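PDB 1YVU: protein argonaute from Aquifex aeolicus, which uses short single-stranded DNA guides to bind complementary RNA targets and cleaves them as a metal-dependent endonuclease. Local coordinates for residues 611-616 with 630-635. Numbering follows the deposited sequence.
Sequences KFIKGY and YNQVYE
Asn631 reaches across to the 612-614 backbone with its side-chain amide. Its OD1 accepts a weak hydrogen bond from Lys614 N, 3.4 Å long and bent to 147° at the hydrogen. CG of Asn631 lies anti to its own carbonyl carbon, beside the backbone N (chi1 -46°). OD1 lies close to Lys614 N and CB and to the Phe612 ring. That ring and the amide are inclined 52° to each other, with Phe612 CD2 3.8 Å from Asn631 OD1. An alanine at Asn631 would probably leave Lys614 N without this weak bond and open a gap beside the Phe612 ring. Phe612 onward and 630-635 belong to the PIWI box, in the RNase H-fold PIWI domain. The two loops flank the antiparallel strands 616-619 and 624-627. A type II beta turn, Ile613 to Tyr616, leads into the first strand and is closed by the hydrogen bond from Tyr616 N to Ile613 O, 2.8 Å. Lys614 holds CG anti to its backbone N, and the extended chain runs past the Tyr630 backbone, with Lys614 CG 4.1 Å from Tyr630 N. Lys614 NZ makes a hydrogen bond to Thr663 OG1. Further along, the Gln632 side chain crosses Ile613 obliquely, and its CG lies 4.0 Å from Ile613 CD1.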
loop_
_atom_site.group_PDB
_atom_site.type_symbol
_atom_site.label_atom_id
_atom_site.label_comp_id
_atom_site.label_asym_id
_atom_site.label_seq_id
_atom_site.Cartn_x
_atom_site.Cartn_y
_atom_site.Cartn_z
ATOM N N LYS A 611 18.352 -11.810 9.893
ATOM C CA LYS A 611 17.277 -11.530 10.868
ATOM C C LYS A 611 17.330 -10.168 11.600
ATOM O O LYS A 611 16.399 -9.823 12.318
ATOM C CB LYS A 611 17.041 -12.715 11.835
ATOM C CG LYS A 611 16.402 -13.969 11.169
ATOM C CD LYS A 611 16.400 -15.204 12.096
ATOM C CE LYS A 611 16.859 -16.472 11.352
ATOM N NZ LYS A 611 16.773 -17.753 12.174
ATOM N N PHE A 612 18.401 -9.398 11.372
ATOM C CA PHE A 612 18.611 -8.050 11.932
ATOM C C PHE A 612 18.880 -7.037 10.808
ATOM O O PHE A 612 19.768 -6.164 10.865
ATOM C CB PHE A 612 19.744 -8.049 12.941
ATOM C CG PHE A 612 19.281 -8.277 14.335
ATOM C CD1 PHE A 612 19.294 -9.585 14.884
ATOM C CD2 PHE A 612 18.763 -7.202 15.097
ATOM C CE1 PHE A 612 18.790 -9.831 16.182
ATOM C CE2 PHE A 612 18.247 -7.417 16.410
ATOM C CZ PHE A 612 18.258 -8.738 16.956
ATOM N N ILE A 613 17.984 -7.131 9.837
ATOM C CA ILE A 613 17.966 -6.376 8.606
ATOM C C ILE A 613 17.579 -4.871 8.667
ATOM O O ILE A 613 17.859 -4.117 7.719
ATOM C CB ILE A 613 17.184 -7.277 7.566
ATOM C CG1 ILE A 613 18.111 -8.414 7.146
ATOM C CG2 ILE A 613 16.747 -6.573 6.320
ATOM C CD1 ILE A 613 17.419 -9.635 6.678
ATOM N N LYS A 614 17.047 -4.404 9.805
ATOM C CA LYS A 614 16.667 -2.989 9.929
ATOM C C LYS A 614 17.854 -2.088 9.629
ATOM O O LYS A 614 18.870 -2.160 10.335
ATOM C CB LYS A 614 16.111 -2.651 11.317
ATOM C CG LYS A 614 15.729 -1.196 11.482
ATOM C CD LYS A 614 14.968 -0.925 12.732
ATOM C CE LYS A 614 14.418 0.504 12.717
ATOM N NZ LYS A 614 13.596 0.909 13.890
ATOM N N GLY A 615 17.703 -1.318 8.541
ATOM C CA GLY A 615 18.710 -0.373 8.062
ATOM C C GLY A 615 19.309 -0.771 6.717
ATOM O O GLY A 615 20.028 0.004 6.068
ATOM N N TYR A 616 18.986 -1.986 6.281
ATOM C CA TYR A 616 19.480 -2.492 5.020
ATOM C C TYR A 616 18.944 -1.748 3.821
ATOM O O TYR A 616 17.749 -1.427 3.778
ATOM C CB TYR A 616 19.177 -3.966 4.906
ATOM C CG TYR A 616 20.177 -4.828 5.624
ATOM C CD1 TYR A 616 20.732 -4.449 6.888
ATOM C CD2 TYR A 616 20.582 -6.038 5.056
ATOM C CE1 TYR A 616 21.674 -5.279 7.566
ATOM C CE2 TYR A 616 21.519 -6.883 5.710
ATOM C CZ TYR A 616 22.065 -6.505 6.958
ATOM O OH TYR A 616 22.998 -7.359 7.523
ATOM N N TYR A 630 12.408 -2.494 9.479
ATOM C CA TYR A 630 12.213 -3.327 10.670
ATOM C C TYR A 630 12.900 -4.683 10.483
ATOM O O TYR A 630 13.048 -5.143 9.352
ATOM C CB TYR A 630 10.703 -3.500 10.979
ATOM C CG TYR A 630 9.880 -4.357 10.009
ATOM C CD1 TYR A 630 9.296 -5.564 10.441
ATOM C CD2 TYR A 630 9.631 -3.941 8.684
ATOM C CE1 TYR A 630 8.470 -6.344 9.583
ATOM C CE2 TYR A 630 8.809 -4.712 7.810
ATOM C CZ TYR A 630 8.226 -5.910 8.272
ATOM O OH TYR A 630 7.376 -6.650 7.467
ATOM N N ASN A 631 13.260 -5.326 11.599
ATOM C CA ASN A 631 13.929 -6.636 11.623
ATOM C C ASN A 631 12.952 -7.779 11.294
ATOM O O ASN A 631 11.755 -7.669 11.581
ATOM C CB ASN A 631 14.528 -6.882 13.010
ATOM C CG ASN A 631 15.300 -5.684 13.553
ATOM O OD1 ASN A 631 16.309 -5.288 12.995
ATOM N ND2 ASN A 631 14.833 -5.124 14.661
ATOM N N GLN A 632 13.459 -8.869 10.703
ATOM C CA GLN A 632 12.623 -10.032 10.336
ATOM C C GLN A 632 12.188 -10.793 11.583
ATOM O O GLN A 632 13.013 -11.470 12.210
ATOM C CB GLN A 632 13.378 -11.023 9.437
ATOM C CG GLN A 632 13.802 -10.536 8.068
ATOM C CD GLN A 632 14.408 -11.657 7.214
ATOM O OE1 GLN A 632 15.502 -12.155 7.500
ATOM N NE2 GLN A 632 13.695 -12.051 6.159
ATOM N N VAL A 633 10.913 -10.667 11.954
ATOM C CA VAL A 633 10.382 -11.362 13.136
ATOM C C VAL A 633 9.653 -12.659 12.747
ATOM O O VAL A 633 10.058 -13.747 13.180
ATOM C CB VAL A 633 9.505 -10.419 14.010
ATOM C CG1 VAL A 633 8.971 -11.145 15.234
ATOM C CG2 VAL A 633 10.344 -9.246 14.488
ATOM N N TYR A 634 8.570 -12.541 11.973
ATOM C CA TYR A 634 7.821 -13.714 11.493
ATOM C C TYR A 634 8.327 -14.052 10.089
ATOM O O TYR A 634 8.719 -13.152 9.333
ATOM C CB TYR A 634 6.300 -13.467 11.472
ATOM C CG TYR A 634 5.650 -13.321 12.844
ATOM C CD1 TYR A 634 5.074 -12.094 13.240
ATOM C CD2 TYR A 634 5.630 -14.393 13.771
ATOM C CE1 TYR A 634 4.490 -11.924 14.542
ATOM C CE2 TYR A 634 5.049 -14.234 15.081
ATOM C CZ TYR A 634 4.488 -12.993 15.450
ATOM O OH TYR A 634 3.953 -12.805 16.707
ATOM N N GLU A 635 8.312 -15.346 9.760
ATOM C CA GLU A 635 8.792 -15.888 8.476
ATOM C C GLU A 635 8.082 -15.401 7.214
ATOM O O GLU A 635 6.846 -15.450 7.140
ATOM C CB GLU A 635 8.734 -17.410 8.508
ATOM C CG GLU A 635 9.364 -18.032 9.730
ATOM C CD GLU A 635 9.318 -19.530 9.674
ATOM O OE1 GLU A 635 8.198 -20.086 9.594
ATOM O OE2 GLU A 635 10.406 -20.148 9.685
#